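Long-range contact in sialyltransferase 0160 (Photobacterium damselae, PDB 4R84), which probably transfers sialic acid from a CMP-activated donor to glycan acceptors, using a catalytic unit of the GT-B glycosyltransferase fold: residues 83-97 / 107-119. Residues are numbered along the deposited sequence; the frame is centred on the assembly and turned at random.
Sequences FVAPELKQDEKYCFT and YITNTTLTVVAPT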
loop_
_atom_site.group_PDB
_atom_site.type_symbol
_atom_site.label_atom_id
_atom_site.label_comp_id
_atom_site.label_asym_id
_atom_site.label_seq_id
_atom_site.Cartn_x
_atom_site.Cartn_y
_atom_site.Cartn_z
ATOM N N PHE A 83 -15.785 1.619 -32.038
ATOM C CA PHE A 83 -15.567 0.207 -31.787
ATOM C C PHE A 83 -16.218 -0.108 -30.443
ATOM O O PHE A 83 -15.826 0.456 -29.413
ATOM C CB PHE A 83 -14.061 -0.103 -31.768
ATOM C CG PHE A 83 -13.706 -1.506 -31.340
ATOM C CD1 PHE A 83 -13.569 -2.519 -32.277
ATOM C CD2 PHE A 83 -13.450 -1.802 -29.999
ATOM C CE1 PHE A 83 -13.214 -3.805 -31.882
ATOM C CE2 PHE A 83 -13.106 -3.086 -29.598
ATOM C CZ PHE A 83 -12.978 -4.085 -30.539
ATOM N N VAL A 84 -17.221 -0.984 -30.456
ATOM C CA VAL A 84 -17.833 -1.466 -29.220
ATOM C C VAL A 84 -17.286 -2.843 -28.895
ATOM O O VAL A 84 -17.467 -3.781 -29.674
ATOM C CB VAL A 84 -19.361 -1.557 -29.320
ATOM C CG1 VAL A 84 -19.954 -2.037 -27.988
ATOM C CG2 VAL A 84 -19.946 -0.215 -29.730
ATOM N N ALA A 85 -16.578 -2.962 -27.773
ATOM C CA ALA A 85 -15.959 -4.230 -27.404
ATOM C C ALA A 85 -16.993 -5.307 -27.110
ATOM O O ALA A 85 -17.849 -5.132 -26.243
ATOM C CB ALA A 85 -15.037 -4.046 -26.187
ATOM N N PRO A 86 -16.901 -6.441 -27.815
ATOM C CA PRO A 86 -17.806 -7.572 -27.594
ATOM C C PRO A 86 -17.499 -8.307 -26.303
ATOM O O PRO A 86 -16.407 -8.118 -25.731
ATOM C CB PRO A 86 -17.536 -8.479 -28.798
ATOM C CG PRO A 86 -16.159 -8.147 -29.213
ATOM C CD PRO A 86 -15.987 -6.680 -28.946
ATOM N N GLU A 87 -18.438 -9.142 -25.866
ATOM C CA GLU A 87 -18.215 -10.037 -24.735
ATOM C C GLU A 87 -17.704 -11.373 -25.256
ATOM O O GLU A 87 -18.368 -12.041 -26.047
ATOM C CB GLU A 87 -19.496 -10.211 -23.906
ATOM C CG GLU A 87 -19.863 -8.945 -23.157
ATOM C CD GLU A 87 -21.278 -8.948 -22.633
ATOM O OE1 GLU A 87 -22.210 -9.258 -23.397
ATOM O OE2 GLU A 87 -21.457 -8.635 -21.451
ATOM N N LEU A 88 -16.500 -11.734 -24.819
ATOM C CA LEU A 88 -15.750 -12.843 -25.384
ATOM C C LEU A 88 -15.473 -13.911 -24.339
ATOM O O LEU A 88 -15.675 -13.683 -23.154
ATOM C CB LEU A 88 -14.431 -12.333 -25.960
ATOM C CG LEU A 88 -14.521 -11.246 -27.022
ATOM C CD1 LEU A 88 -13.125 -10.757 -27.377
ATOM C CD2 LEU A 88 -15.250 -11.755 -28.264
ATOM N N LYS A 89 -14.964 -15.055 -24.788
ATOM C CA LYS A 89 -14.605 -16.132 -23.877
ATOM C C LYS A 89 -13.177 -15.897 -23.374
ATOM O O LYS A 89 -12.767 -16.444 -22.352
ATOM C CB LYS A 89 -14.675 -17.472 -24.604
ATOM C CG LYS A 89 -16.064 -17.883 -25.058
ATOM C CD LYS A 89 -16.050 -19.300 -25.619
ATOM C CE LYS A 89 -17.431 -19.734 -26.086
ATOM N NZ LYS A 89 -17.802 -19.060 -27.366
ATOM N N GLN A 90 -12.435 -15.063 -24.092
ATOM C CA GLN A 90 -11.052 -14.726 -23.728
ATOM C C GLN A 90 -10.667 -13.436 -24.430
ATOM O O GLN A 90 -11.332 -13.014 -25.373
ATOM C CB GLN A 90 -10.054 -15.825 -24.113
ATOM C CG GLN A 90 -9.951 -16.060 -25.612
ATOM C CD GLN A 90 -9.011 -17.195 -25.982
ATOM O OE1 GLN A 90 -8.393 -17.814 -25.121
ATOM N NE2 GLN A 90 -8.874 -17.446 -27.281
ATOM N N ASP A 91 -9.564 -12.836 -23.997
ATOM C CA ASP A 91 -9.062 -11.620 -24.614
ATOM C C ASP A 91 -8.787 -11.815 -26.095
ATOM O O ASP A 91 -8.496 -12.918 -26.540
ATOM C CB ASP A 91 -7.769 -11.151 -23.932
ATOM C CG ASP A 91 -7.986 -10.692 -22.495
ATOM O OD1 ASP A 91 -9.142 -10.687 -22.015
ATOM O OD2 ASP A 91 -6.983 -10.305 -21.847
ATOM N N GLU A 92 -8.974 -10.762 -26.871
ATOM C CA GLU A 92 -8.721 -10.863 -28.297
ATOM C C GLU A 92 -8.266 -9.527 -28.842
ATOM O O GLU A 92 -8.803 -8.483 -28.461
ATOM C CB GLU A 92 -9.987 -11.353 -29.016
ATOM C CG GLU A 92 -9.788 -11.555 -30.493
ATOM C CD GLU A 92 -11.014 -12.125 -31.176
ATOM O OE1 GLU A 92 -11.002 -12.251 -32.417
ATOM O OE2 GLU A 92 -11.979 -12.463 -30.464
ATOM N N LYS A 93 -7.302 -9.542 -29.758
ATOM C CA LYS A 93 -6.860 -8.294 -30.338
ATOM C C LYS A 93 -7.459 -8.086 -31.720
ATOM O O LYS A 93 -7.697 -9.011 -32.496
ATOM C CB LYS A 93 -5.323 -8.198 -30.358
ATOM C CG LYS A 93 -4.601 -8.857 -31.502
ATOM C CD LYS A 93 -3.082 -8.657 -31.333
ATOM C CE LYS A 93 -2.291 -9.575 -32.256
ATOM N NZ LYS A 93 -0.862 -9.574 -31.885
ATOM N N TYR A 94 -7.770 -6.827 -31.961
ATOM C CA TYR A 94 -8.402 -6.358 -33.185
ATOM C C TYR A 94 -7.516 -5.263 -33.727
ATOM O O TYR A 94 -7.210 -4.316 -33.005
ATOM C CB TYR A 94 -9.803 -5.831 -32.891
ATOM C CG TYR A 94 -10.776 -6.873 -32.418
ATOM C CD1 TYR A 94 -10.766 -7.322 -31.113
ATOM C CD2 TYR A 94 -11.738 -7.388 -33.279
ATOM C CE1 TYR A 94 -11.641 -8.276 -30.686
ATOM C CE2 TYR A 94 -12.628 -8.344 -32.856
ATOM C CZ TYR A 94 -12.580 -8.781 -31.556
ATOM O OH TYR A 94 -13.469 -9.733 -31.120
ATOM N N CYS A 95 -7.118 -5.382 -34.988
ATOM C CA CYS A 95 -6.162 -4.467 -35.598
ATOM C C CYS A 95 -6.853 -3.652 -36.704
ATOM O O CYS A 95 -7.531 -4.229 -37.559
ATOM C CB CYS A 95 -5.035 -5.268 -36.218
ATOM S SG CYS A 95 -4.514 -6.627 -35.144
ATOM N N PHE A 96 -6.695 -2.329 -36.711
ATOM C CA PHE A 96 -7.337 -1.477 -37.739
ATOM C C PHE A 96 -6.306 -0.544 -38.358
ATOM O O PHE A 96 -5.425 -0.037 -37.665
ATOM C CB PHE A 96 -8.494 -0.673 -37.147
ATOM C CG PHE A 96 -9.538 -1.529 -36.496
ATOM C CD1 PHE A 96 -10.562 -2.085 -37.242
ATOM C CD2 PHE A 96 -9.461 -1.826 -35.142
ATOM C CE1 PHE A 96 -11.527 -2.888 -36.637
ATOM C CE2 PHE A 96 -10.415 -2.622 -34.541
ATOM C CZ PHE A 96 -11.449 -3.157 -35.286
ATOM N N THR A 97 -6.396 -0.354 -39.673
ATOM C CA THR A 97 -5.487 0.553 -40.362
ATOM C C THR A 97 -6.264 1.621 -41.131
ATOM O O THR A 97 -7.172 1.314 -41.926
ATOM C CB THR A 97 -4.555 -0.212 -41.321
ATOM O OG1 THR A 97 -3.631 -0.989 -40.559
ATOM C CG2 THR A 97 -3.772 0.746 -42.209
ATOM N N TYR A 107 -1.018 9.536 -44.966
ATOM C CA TYR A 107 -1.189 9.337 -43.540
ATOM C C TYR A 107 -1.653 7.920 -43.316
ATOM O O TYR A 107 -2.653 7.481 -43.877
ATOM C CB TYR A 107 -2.206 10.324 -42.976
ATOM C CG TYR A 107 -1.785 11.761 -43.108
ATOM C CD1 TYR A 107 -2.104 12.494 -44.246
ATOM C CD2 TYR A 107 -1.070 12.388 -42.101
ATOM C CE1 TYR A 107 -1.715 13.810 -44.375
ATOM C CE2 TYR A 107 -0.675 13.697 -42.217
ATOM C CZ TYR A 107 -0.998 14.407 -43.357
ATOM O OH TYR A 107 -0.612 15.721 -43.474
ATOM N N ILE A 108 -0.938 7.216 -42.453
ATOM C CA ILE A 108 -1.357 5.893 -42.043
ATOM C C ILE A 108 -1.443 5.859 -40.527
ATOM O O ILE A 108 -0.554 6.363 -39.839
ATOM C CB ILE A 108 -0.397 4.801 -42.552
ATOM C CG1 ILE A 108 -0.431 4.727 -44.082
ATOM C CG2 ILE A 108 -0.768 3.452 -41.956
ATOM C CD1 ILE A 108 0.494 3.679 -44.641
ATOM N N THR A 109 -2.559 5.346 -40.026
ATOM C CA THR A 109 -2.720 5.095 -38.601
ATOM C C THR A 109 -2.981 3.616 -38.376
ATOM O O THR A 109 -3.905 3.041 -38.969
ATOM C CB THR A 109 -3.887 5.910 -37.993
ATOM O OG1 THR A 109 -3.506 7.285 -37.862
ATOM C CG2 THR A 109 -4.285 5.358 -36.615
ATOM N N ASN A 110 -2.176 3.002 -37.510
ATOM C CA ASN A 110 -2.384 1.618 -37.138
ATOM C C ASN A 110 -2.769 1.542 -35.665
ATOM O O ASN A 110 -2.017 1.962 -34.807
ATOM C CB ASN A 110 -1.133 0.785 -37.408
ATOM C CG ASN A 110 -0.679 0.859 -38.854
ATOM O OD1 ASN A 110 -1.463 0.626 -39.775
ATOM N ND2 ASN A 110 0.587 1.199 -39.058
ATOM N N THR A 111 -3.971 1.058 -35.387
ATOM C CA THR A 111 -4.432 0.969 -34.021
ATOM C C THR A 111 -4.742 -0.470 -33.663
ATOM O O THR A 111 -5.490 -1.139 -34.358
ATOM C CB THR A 111 -5.677 1.833 -33.793
ATOM O OG1 THR A 111 -5.345 3.213 -34.004
ATOM C CG2 THR A 111 -6.204 1.634 -32.371
ATOM N N THR A 112 -4.166 -0.947 -32.569
ATOM C CA THR A 112 -4.445 -2.298 -32.116
ATOM C C THR A 112 -5.238 -2.242 -30.831
ATOM O O THR A 112 -4.769 -1.690 -29.843
ATOM C CB THR A 112 -3.165 -3.080 -31.886
ATOM O OG1 THR A 112 -2.407 -3.065 -33.096
ATOM C CG2 THR A 112 -3.478 -4.511 -31.477
ATOM N N LEU A 113 -6.451 -2.780 -30.868
ATOM C CA LEU A 113 -7.308 -2.803 -29.700
ATOM C C LEU A 113 -7.360 -4.211 -29.133
ATOM O O LEU A 113 -7.661 -5.161 -29.859
ATOM C CB LEU A 113 -8.726 -2.338 -30.059
ATOM C CG LEU A 113 -8.780 -0.932 -30.656
ATOM C CD1 LEU A 113 -10.236 -0.511 -30.981
ATOM C CD2 LEU A 113 -8.074 0.059 -29.714
ATOM N N THR A 114 -7.096 -4.352 -27.839
ATOM C CA THR A 114 -7.234 -5.645 -27.201
ATOM C C THR A 114 -8.469 -5.591 -26.288
ATOM O O THR A 114 -8.566 -4.739 -25.408
ATOM C CB THR A 114 -5.959 -6.032 -26.394
ATOM O OG1 THR A 114 -4.829 -6.074 -27.278
ATOM C CG2 THR A 114 -6.109 -7.404 -25.776
ATOM N N VAL A 115 -9.428 -6.469 -26.541
ATOM C CA VAL A 115 -10.623 -6.555 -25.699
ATOM C C VAL A 115 -10.299 -7.352 -24.467
ATOM O O VAL A 115 -9.811 -8.481 -24.563
ATOM C CB VAL A 115 -11.797 -7.193 -26.463
ATOM C CG1 VAL A 115 -12.988 -7.451 -25.534
ATOM C CG2 VAL A 115 -12.191 -6.309 -27.640
ATOM N N VAL A 116 -10.530 -6.738 -23.313
ATOM C CA VAL A 116 -10.145 -7.337 -22.039
ATOM C C VAL A 116 -11.330 -7.460 -21.110
ATOM O O VAL A 116 -12.317 -6.744 -21.230
ATOM C CB VAL A 116 -9.033 -6.520 -21.340
ATOM C CG1 VAL A 116 -7.798 -6.485 -22.246
ATOM C CG2 VAL A 116 -9.512 -5.116 -21.025
ATOM N N ALA A 117 -11.201 -8.368 -20.152
ATOM C CA ALA A 117 -12.188 -8.487 -19.097
ATOM C C ALA A 117 -12.142 -7.247 -18.218
ATOM O O ALA A 117 -11.093 -6.627 -18.058
ATOM C CB ALA A 117 -11.918 -9.739 -18.264
ATOM N N PRO A 118 -13.275 -6.887 -17.616
ATOM C CA PRO A 118 -13.199 -5.819 -16.620
ATOM C C PRO A 118 -12.367 -6.273 -15.422
ATOM O O PRO A 118 -12.233 -7.481 -15.196
ATOM C CB PRO A 118 -14.652 -5.605 -16.209
ATOM C CG PRO A 118 -15.317 -6.938 -16.492
ATOM C CD PRO A 118 -14.638 -7.427 -17.757
ATOM N N THR A 119 -11.838 -5.306 -14.683
ATOM C CA THR A 119 -11.013 -5.579 -13.499
ATOM C C THR A 119 -11.671 -4.953 -12.294
ATOM O O THR A 119 -12.071 -3.769 -12.337
ATOM C CB THR A 119 -9.579 -5.023 -13.662
ATOM O OG1 THR A 119 -8.944 -5.661 -14.776
ATOM C CG2 THR A 119 -8.738 -5.278 -12.388
HETATM O O HOH W 1 -8.654 -9.686 -19.472
#
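Val115 and Leu113 plug the core of a small beta-sandwich, where the antiparallel hairpin of 92-97 and 107-116 faces the preceding chain 83-88. Val115 CG2 sits at the edge of the Phe83 ring, in its plane, 3.7 Å from CZ, and equally near Tyr94 CE1; its other branch, CG1, meets Leu88 CD1. A beta-branched valine suits this place, since its two methyls split between rings and loop. Leu113, longer, lays CD1 over one face of Phe83 in a CH-pi contact, 3.9 Å from the ring centroid. A chi1 of 172° swings the Phe83 ring away from its own N, and CZ lies over a face of Tyr94.

The opposite face is the looser, solvent side: exposed Lys93 grazes Thr112 CG2 with CD at 4.2 Å, and threonines and lysine suit such a surface. Its firm end is buried Thr97, whose OG1 donates to Asn110 OD1 at 2.8 Å. Where the strands part, Asp91 OD1, salt-bridged to Arg196, accepts from a water that in turn accepts from Ala117 N.

Paired bonds such as Leu113 N to Tyr94 O (2.7 Å) satisfy the central main chain, though Glu92 N to Val115 O is weak; a largely apolar face backed by a polar one is consistent with a PKD-like domain.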